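Local coordinates for protein extracellular ligand-binding receptor (Rhodopseudomonas palustris, PDB 4F06) that binds p-hydroxybenzoic acid and probably serves as the solute-binding component of an ABC transporter for lignin-derived benzoate derivatives, at residues 103-108 and 119-124; 123-128 and 336-341. One frame throughout, in Å; residues are numbered along the deposited sequence.

Contact 1 of 2, residues 103-108 and 119-124; sequences NAATSS and TSFTMF. With PHB (p-hydroxybenzoic acid), chain B.
Ser120 opens the contact by giving its hydroxyl proton from OG to Asn103 O at 2.8 Å; with OG turned between its own backbone N and carbonyl carbon (chi1 58°), the donor stands above the carbonyl plane and not on a lone pair. Phe121 follows, its ring beside the Asn103 side chain with amide and ring planes 76° apart. Asn103 OD1 comes 3.4 Å from Phe121 CE1, while Asn103 ND2 is hydrogen-bonded to Tyr80 O. Ala105 CB packs closely against the rim atom Phe121 CE2 at 3.4 Å, and CZ turns the ring edge to C3 of p-hydroxybenzoic acid. Thr122, the N-cap of helix 123-136, caps the backbone N of Gln125 with OG1 and brings its CA-H to Ala105 O; its OG1 and Ser107 OG are both hydrogen-bonded to Asp365. Met123, a selenomethionine, donates its backbone N-H to Ala105 O (Met123 N to Ala105 O 3.1 Å), and its bent chain sets SE against Ala105 CB. At Phe124 a water accepts from the backbone N and donates to Ser107 OG. Ala105 is thus held at both its backbone O and its N, for Ala105 N-H binds the ligand's carboxyl oxygen O1' (3.0 Å, 157°). The loop 103-108, which leads from strand 99-101 toward strand 116-118, thereby lies along the start of helix 123-136, with helices 82-88, 150-165 and 283-301 packed around the pair.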
ATOM      1  N   ASN A 103       4.408  -2.753  -1.756  1.00  5.57           N
ATOM      2  CA  ASN A 103       3.465  -1.644  -1.914  1.00  5.97           C
ATOM      3  C   ASN A 103       2.649  -1.761  -3.202  1.00  5.52           C
ATOM      4  O   ASN A 103       1.404  -1.864  -3.146  1.00  6.06           O
ATOM      5  CB  ASN A 103       4.106  -0.242  -1.846  1.00  5.46           C
ATOM      6  CG  ASN A 103       3.046   0.823  -1.758  1.00  4.63           C
ATOM      7  OD1 ASN A 103       2.399   0.971  -0.711  1.00  5.94           O
ATOM      8  ND2 ASN A 103       2.799   1.536  -2.856  1.00  5.90           N
ATOM      9  N   ALA A 104       3.319  -1.707  -4.367  1.00  5.17           N
ATOM     10  CA  ALA A 104       2.630  -1.542  -5.678  1.00  5.95           C
ATOM     11  C   ALA A 104       1.346  -2.358  -5.691  1.00  4.90           C
ATOM     12  O   ALA A 104       1.360  -3.593  -5.488  1.00  6.03           O
ATOM     13  CB  ALA A 104       3.564  -2.022  -6.754  1.00  6.87           C
ATOM     14  N   ALA A 105       0.216  -1.700  -6.016  1.00  4.66           N
ATOM     15  CA  ALA A 105      -1.101  -2.161  -5.556  1.00  5.57           C
ATOM     16  C   ALA A 105      -2.040  -2.472  -6.741  1.00  5.52           C
ATOM     17  O   ALA A 105      -3.238  -2.721  -6.542  1.00  6.79           O
ATOM     18  CB  ALA A 105      -1.716  -1.099  -4.661  1.00  6.09           C
ATOM     19  N   THR A 106      -1.553  -2.465  -7.986  1.00  5.80           N
ATOM     20  CA  THR A 106      -2.431  -2.766  -9.150  1.00  5.86           C
ATOM     21  C   THR A 106      -2.693  -4.287  -9.124  1.00  6.31           C
ATOM     22  O   THR A 106      -1.770  -5.111  -8.968  1.00  6.54           O
ATOM     23  CB  THR A 106      -1.749  -2.292 -10.434  1.00  6.25           C
ATOM     24  OG1 THR A 106      -1.666  -0.858 -10.359  1.00  6.44           O
ATOM     25  CG2 THR A 106      -2.539  -2.669 -11.703  1.00  8.02           C
ATOM     26  N   SER A 107      -3.959  -4.664  -9.324  1.00  5.96           N
ATOM     27  CA  SER A 107      -4.338  -6.084  -9.135  1.00  6.50           C
ATOM     28  C   SER A 107      -3.523  -7.016 -10.013  1.00  6.94           C
ATOM     29  O   SER A 107      -3.074  -8.056  -9.543  1.00  7.30           O
ATOM     30  CB  SER A 107      -5.832  -6.293  -9.429  1.00  7.09           C
ATOM     31  OG  SER A 107      -6.645  -5.760  -8.407  1.00  7.41           O
ATOM     32  N   SER A 108      -3.342  -6.681 -11.288  1.00  6.99           N
ATOM     33  CA  SER A 108      -2.734  -7.612 -12.225  1.00  7.12           C
ATOM     34  C   SER A 108      -1.256  -7.881 -11.979  1.00  6.55           C
ATOM     35  O   SER A 108      -0.707  -8.772 -12.626  1.00  7.55           O
ATOM     36  CB  SER A 108      -2.919  -7.142 -13.664  1.00  8.19           C
ATOM     37  OG  SER A 108      -2.235  -5.906 -13.833  1.00  9.45           O
ATOM     38  N   THR A 119       2.373  -8.403   0.021  1.00  5.68           N
ATOM     39  CA  THR A 119       1.988  -8.218   1.435  1.00  5.36           C
ATOM     40  C   THR A 119       1.477  -6.796   1.676  1.00  5.02           C
ATOM     41  O   THR A 119       1.298  -6.412   2.858  1.00  6.02           O
ATOM     42  CB  THR A 119       3.179  -8.502   2.380  1.00  5.97           C
ATOM     43  OG1 THR A 119       4.266  -7.671   1.973  1.00  6.40           O
ATOM     44  CG2 THR A 119       3.596  -9.971   2.306  1.00  8.04           C
ATOM     45  N   SER A 120       1.189  -6.049   0.613  1.00  5.14           N
ATOM     46  CA  SER A 120       0.663  -4.701   0.800  1.00  4.91           C
ATOM     47  C   SER A 120      -0.862  -4.716   0.713  1.00  5.16           C
ATOM     48  O   SER A 120      -1.525  -4.979   1.737  1.00  5.84           O
ATOM     49  CB  SER A 120       1.318  -3.720  -0.179  1.00  6.22           C
ATOM     50  OG  SER A 120       1.093  -4.173  -1.534  1.00  6.22           O
ATOM     51  N   PHE A 121      -1.436  -4.494  -0.488  1.00  5.06           N
ATOM     52  CA  PHE A 121      -2.886  -4.295  -0.670  1.00  5.16           C
ATOM     53  C   PHE A 121      -3.095  -4.200  -2.150  1.00  5.22           C
ATOM     54  O   PHE A 121      -2.135  -4.011  -2.919  1.00  5.73           O
ATOM     55  CB  PHE A 121      -3.398  -3.013   0.061  1.00  5.58           C
ATOM     56  CG  PHE A 121      -2.654  -1.736  -0.357  1.00  5.37           C
ATOM     57  CD1 PHE A 121      -1.396  -1.471   0.240  1.00  5.60           C
ATOM     58  CD2 PHE A 121      -3.169  -0.844  -1.290  1.00  6.53           C
ATOM     59  CE1 PHE A 121      -0.692  -0.294  -0.085  1.00  6.69           C
ATOM     60  CE2 PHE A 121      -2.470   0.324  -1.627  1.00  6.17           C
ATOM     61  CZ  PHE A 121      -1.235   0.569  -1.045  1.00  6.55           C
ATOM     62  N   THR A 122      -4.353  -4.260  -2.573  1.00  5.08           N
ATOM     63  CA  THR A 122      -4.704  -3.796  -3.938  1.00  5.44           C
ATOM     64  C   THR A 122      -5.685  -2.646  -3.890  1.00  5.14           C
ATOM     65  O   THR A 122      -6.369  -2.394  -2.874  1.00  5.67           O
ATOM     66  CB  THR A 122      -5.230  -4.886  -4.908  1.00  5.32           C
ATOM     67  OG1 THR A 122      -6.596  -5.168  -4.594  1.00  6.25           O
ATOM     68  CG2 THR A 122      -4.356  -6.114  -4.868  1.00  6.51           C
HETATM   69  N   MSE A 123      -5.742  -1.897  -4.974  1.00  5.67           N
HETATM   70  CA  MSE A 123      -6.694  -0.810  -5.065  1.00  6.09           C
HETATM   71  C   MSE A 123      -8.133  -1.301  -5.017  1.00  5.93           C
HETATM   72  O   MSE A 123      -8.960  -0.745  -4.323  1.00  6.60           O
HETATM   73  CB  MSE A 123      -6.453   0.011  -6.326  1.00  6.90           C
HETATM   74  CG  MSE A 123      -5.029   0.588  -6.396  1.00  7.48           C
HETATM   75 SE   MSE A 123      -4.505   1.630  -4.841  0.75  8.16          SE
HETATM   76  CE  MSE A 123      -6.020   2.811  -4.786  1.00  9.13           C
ATOM     77  N   PHE A 124      -8.449  -2.368  -5.758  1.00  6.43           N
ATOM     78  CA  PHE A 124      -9.795  -2.927  -5.648  1.00  5.76           C
ATOM     79  C   PHE A 124     -10.148  -3.357  -4.225  1.00  5.39           C
ATOM     80  O   PHE A 124     -11.278  -3.165  -3.762  1.00  6.54           O
ATOM     81  CB  PHE A 124      -9.893  -4.169  -6.557  1.00  6.57           C
ATOM     82  CG  PHE A 124     -10.472  -3.887  -7.918  1.00  6.88           C
ATOM     83  CD1 PHE A 124      -9.659  -3.389  -8.958  1.00  8.28           C
ATOM     84  CD2 PHE A 124     -11.812  -4.213  -8.232  1.00  8.56           C
ATOM     85  CE1 PHE A 124     -10.215  -3.161 -10.220  1.00  9.75           C
ATOM     86  CE2 PHE A 124     -12.322  -3.983  -9.510  1.00  9.50           C
ATOM     87  CZ  PHE A 124     -11.522  -3.456 -10.499  1.00 10.48           C
TER
HETATM   88  C1' PHB B 401       1.317   2.109  -6.926  1.00  5.03           C
HETATM   89  O1' PHB B 401       0.845   0.977  -7.101  1.00  5.40           O
HETATM   90  O2' PHB B 401       2.001   2.716  -7.819  1.00  5.57           O
HETATM   91  C1  PHB B 401       1.013   2.801  -5.634  1.00  5.47           C
HETATM   92  C2  PHB B 401      -0.140   2.460  -4.902  1.00  5.23           C
HETATM   93  C3  PHB B 401      -0.449   3.129  -3.742  1.00  5.87           C
HETATM   94  C4  PHB B 401       0.346   4.166  -3.300  1.00  5.78           C
HETATM   95  C5  PHB B 401       1.475   4.520  -4.009  1.00  6.07           C
HETATM   96  C6  PHB B 401       1.816   3.860  -5.183  1.00  6.13           C
HETATM   97  O4  PHB B 401       0.058   4.884  -2.197  1.00  6.32           O
HETATM   98  O   HOH W   1      -6.462  -3.152  -7.645  1.00  8.10           O

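Contact 2 of 2, residues 123-128 and 336-341; sequences MFQNTV and ITQNVY
Gln125 reaches from the first turn of helix 123-136 to strand 336-341 with its chain stretched out, CG anti to the backbone N (chi1 -174°) and the chain extended beyond it, and spends both ends of its amide there. Gln125 NE2 donates to Ile336 O at 2.9 Å along a nearly straight line (172°), with donor and acceptor groups lying in each other's planes. Gln125 OE1 accepts from Gln338 NE2 at 3.0 Å, this time from above its carbonyl plane. In Gln338 the CG sits between the backbone N and the carbonyl carbon, which sends an otherwise extended chain across that of Gln125 at about a right angle, the two amide planes well turned from each other. Outside bonds fix both amides further: Gln125 NE2 also donates to Gln363 O and Gln125 OE1 is hydrogen-bonded to His335 NE2, while Gln338 OE1 is held by Arg324 and Gln338 NE2 has a further partner in Ser120 O. With these partners each amide is held in one orientation by bonds at both its oxygen and its nitrogen.

Farther along, the contact becomes apolar on the strand side. The CB of Val340 points toward the helix, and its CG2 lies 3.4 Å from Asn126 ND2 and 3.5 Å from Gln125 O, a buried carbonyl oxygen without a polar partner. Helix and strand segments run 44° apart with axes 8.6 Å from each other at their closest. Helix 123-136 thus lies against strand 336-348, which pairs antiparallel with strands 327-329, 250-253 and 351-363, while helix 150-165 packs against other side chains of the helix segment.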
HETATM    1  N   MSE A 123      -5.742  -1.897  -4.974  1.00  5.67           N
HETATM    2  CA  MSE A 123      -6.694  -0.810  -5.065  1.00  6.09           C
HETATM    3  C   MSE A 123      -8.133  -1.301  -5.017  1.00  5.93           C
HETATM    4  O   MSE A 123      -8.960  -0.745  -4.323  1.00  6.60           O
HETATM    5  CB  MSE A 123      -6.453   0.011  -6.326  1.00  6.90           C
HETATM    6  CG  MSE A 123      -5.029   0.588  -6.396  1.00  7.48           C
HETATM    7 SE   MSE A 123      -4.505   1.630  -4.841  0.75  8.16          SE
HETATM    8  CE  MSE A 123      -6.020   2.811  -4.786  1.00  9.13           C
ATOM      9  N   PHE A 124      -8.449  -2.368  -5.758  1.00  6.43           N
ATOM     10  CA  PHE A 124      -9.795  -2.927  -5.648  1.00  5.76           C
ATOM     11  C   PHE A 124     -10.148  -3.357  -4.225  1.00  5.39           C
ATOM     12  O   PHE A 124     -11.278  -3.165  -3.762  1.00  6.54           O
ATOM     13  CB  PHE A 124      -9.893  -4.169  -6.557  1.00  6.57           C
ATOM     14  CG  PHE A 124     -10.472  -3.887  -7.918  1.00  6.88           C
ATOM     15  CD1 PHE A 124      -9.659  -3.389  -8.958  1.00  8.28           C
ATOM     16  CD2 PHE A 124     -11.812  -4.213  -8.232  1.00  8.56           C
ATOM     17  CE1 PHE A 124     -10.215  -3.161 -10.220  1.00  9.75           C
ATOM     18  CE2 PHE A 124     -12.322  -3.983  -9.510  1.00  9.50           C
ATOM     19  CZ  PHE A 124     -11.522  -3.456 -10.499  1.00 10.48           C
ATOM     20  N   GLN A 125      -9.170  -3.956  -3.543  1.00  5.85           N
ATOM     21  CA  GLN A 125      -9.384  -4.448  -2.192  1.00  5.87           C
ATOM     22  C   GLN A 125      -9.833  -3.333  -1.237  1.00  5.60           C
ATOM     23  O   GLN A 125     -10.783  -3.517  -0.478  1.00  6.71           O
ATOM     24  CB  GLN A 125      -8.084  -5.078  -1.704  1.00  6.28           C
ATOM     25  CG  GLN A 125      -8.169  -5.786  -0.346  1.00  6.26           C
ATOM     26  CD  GLN A 125      -6.853  -6.504  -0.095  1.00  4.85           C
ATOM     27  OE1 GLN A 125      -5.755  -5.935  -0.291  1.00  5.57           O
ATOM     28  NE2 GLN A 125      -6.936  -7.759   0.312  1.00  5.94           N
ATOM     29  N   ASN A 126      -9.182  -2.167  -1.297  1.00  5.83           N
ATOM     30  CA  ASN A 126      -9.552  -1.041  -0.442  1.00  6.05           C
ATOM     31  C   ASN A 126     -10.701  -0.216  -1.016  1.00  6.70           C
ATOM     32  O   ASN A 126     -11.453   0.419  -0.254  1.00  7.82           O
ATOM     33  CB  ASN A 126      -8.355  -0.115  -0.175  1.00  6.71           C
ATOM     34  CG  ASN A 126      -7.313  -0.708   0.769  1.00  6.77           C
ATOM     35  OD1 ASN A 126      -6.060  -0.514   0.589  1.00  8.98           O
ATOM     36  ND2 ASN A 126      -7.794  -1.368   1.781  1.00  5.90           N
ATOM     37  N   THR A 127     -10.882  -0.207  -2.344  1.00  5.90           N
ATOM     38  CA  THR A 127     -11.896   0.673  -2.957  1.00  6.70           C
ATOM     39  C   THR A 127     -13.307   0.110  -2.891  1.00  7.09           C
ATOM     40  O   THR A 127     -14.278   0.869  -2.752  1.00  7.90           O
ATOM     41  CB  THR A 127     -11.506   0.977  -4.419  1.00  6.26           C
ATOM     42  OG1 THR A 127     -10.282   1.694  -4.425  1.00  7.51           O
ATOM     43  CG2 THR A 127     -12.576   1.845  -5.105  1.00  9.09           C
ATOM     44  N   VAL A 128     -13.463  -1.213  -3.011  1.00  6.77           N
ATOM     45  CA  VAL A 128     -14.837  -1.762  -2.943  1.00  7.66           C
ATOM     46  C   VAL A 128     -15.489  -1.349  -1.606  1.00  8.22           C
ATOM     47  O   VAL A 128     -16.641  -0.897  -1.623  1.00  8.44           O
ATOM     48  CB  VAL A 128     -14.780  -3.281  -3.205  1.00  8.84           C
ATOM     49  CG1 VAL A 128     -16.073  -3.977  -2.750  1.00 11.55           C
ATOM     50  CG2 VAL A 128     -14.528  -3.534  -4.701  1.00  9.68           C
ATOM     51  N   ILE A 336      -2.299 -10.839  -0.354  1.00  5.33           N
ATOM     52  CA  ILE A 336      -2.720 -10.876   1.071  1.00  5.62           C
ATOM     53  C   ILE A 336      -4.210 -10.542   1.231  1.00  5.74           C
ATOM     54  O   ILE A 336      -4.657  -9.445   0.926  1.00  6.38           O
ATOM     55  CB  ILE A 336      -1.788  -9.936   1.874  1.00  5.76           C
ATOM     56  CG1 ILE A 336      -1.982 -10.143   3.380  1.00  6.49           C
ATOM     57  CG2 ILE A 336      -1.898  -8.473   1.445  1.00  7.24           C
ATOM     58  CD1 ILE A 336      -0.848  -9.585   4.227  1.00  7.83           C
ATOM     59  N   THR A 337      -4.977 -11.541   1.738  1.00  5.82           N
ATOM     60  CA  THR A 337      -6.341 -11.311   2.172  1.00  6.55           C
ATOM     61  C   THR A 337      -6.307 -10.669   3.555  1.00  6.63           C
ATOM     62  O   THR A 337      -5.544 -11.112   4.417  1.00  6.76           O
ATOM     63  CB  THR A 337      -7.087 -12.643   2.219  1.00  6.89           C
ATOM     64  OG1 THR A 337      -7.243 -13.063   0.865  1.00  9.93           O
ATOM     65  CG2 THR A 337      -8.487 -12.498   2.849  1.00  7.40           C
ATOM     66  N   GLN A 338      -7.098  -9.628   3.776  1.00  5.59           N
ATOM     67  CA  GLN A 338      -6.951  -8.841   5.004  1.00  6.19           C
ATOM     68  C   GLN A 338      -8.204  -8.033   5.227  1.00  5.95           C
ATOM     69  O   GLN A 338      -8.987  -7.714   4.318  1.00  6.28           O
ATOM     70  CB  GLN A 338      -5.743  -7.906   4.868  1.00  6.20           C
ATOM     71  CG  GLN A 338      -5.871  -6.866   3.723  1.00  6.22           C
ATOM     72  CD  GLN A 338      -4.536  -6.202   3.483  1.00  5.66           C
ATOM     73  OE1 GLN A 338      -3.721  -6.133   4.388  1.00  6.92           O
ATOM     74  NE2 GLN A 338      -4.295  -5.686   2.262  1.00  5.53           N
ATOM     75  N   ASN A 339      -8.377  -7.589   6.473  1.00  5.77           N
ATOM     76  CA  ASN A 339      -9.456  -6.631   6.774  1.00  5.98           C
ATOM     77  C   ASN A 339      -9.206  -5.299   6.065  1.00  5.81           C
ATOM     78  O   ASN A 339      -8.040  -4.866   5.870  1.00  6.16           O
ATOM     79  CB  ASN A 339      -9.432  -6.323   8.274  1.00  6.28           C
ATOM     80  CG  ASN A 339      -9.673  -7.539   9.138  1.00  6.48           C
ATOM     81  OD1 ASN A 339     -10.159  -8.593   8.664  1.00  7.50           O
ATOM     82  ND2 ASN A 339      -9.358  -7.385  10.425  1.00  7.99           N
ATOM     83  N   VAL A 340     -10.297  -4.643   5.681  1.00  5.67           N
ATOM     84  CA  VAL A 340     -10.252  -3.239   5.254  1.00  5.86           C
ATOM     85  C   VAL A 340     -11.069  -2.449   6.237  1.00  6.14           C
ATOM     86  O   VAL A 340     -12.189  -2.874   6.587  1.00  7.25           O
ATOM     87  CB  VAL A 340     -10.785  -3.099   3.795  1.00  6.52           C
ATOM     88  CG1 VAL A 340     -10.864  -1.623   3.392  1.00  7.97           C
ATOM     89  CG2 VAL A 340      -9.866  -3.872   2.838  1.00  6.96           C
ATOM     90  N   TYR A 341     -10.527  -1.361   6.754  1.00  6.00           N
ATOM     91  CA  TYR A 341     -11.203  -0.594   7.787  1.00  6.11           C
ATOM     92  C   TYR A 341     -11.684   0.740   7.198  1.00  5.99           C
ATOM     93  O   TYR A 341     -11.008   1.346   6.372  1.00  6.43           O
ATOM     94  CB  TYR A 341     -10.237  -0.311   8.964  1.00  6.13           C
ATOM     95  CG  TYR A 341      -9.601  -1.548   9.537  1.00  5.54           C
ATOM     96  CD1 TYR A 341      -8.380  -2.053   9.031  1.00  6.28           C
ATOM     97  CD2 TYR A 341     -10.197  -2.210  10.615  1.00  7.33           C
ATOM     98  CE1 TYR A 341      -7.801  -3.186   9.541  1.00  6.12           C
ATOM     99  CE2 TYR A 341      -9.576  -3.318  11.165  1.00  7.43           C
ATOM    100  CZ  TYR A 341      -8.387  -3.815  10.644  1.00  6.27           C
ATOM    101  OH  TYR A 341      -7.813  -4.939  11.201  1.00  7.01           O
TER

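How the contacts relate
Contacts 1 and 2 meet at the start of helix 123-136, share Met123 and Phe124, and have centres about 9 Å apart. A direct bridge joins them: Ser120 O of contact 1 lies 2.9 Å from Gln338 NE2 of contact 2, a probable hydrogen bond. Beside it, Phe121 CD2 packs 3.5 Å from Asn126 OD1, so the ring that borders p-hydroxybenzoic acid in contact 1 also rests on the helix residue that meets Val340. Contact 1 supplies four pocket residues, Asn103, Ala104, Ala105 and Phe121. Through Phe121, contact 2 forms part of a second shell, the Asn126 side chain being about 8 Å from the ligand.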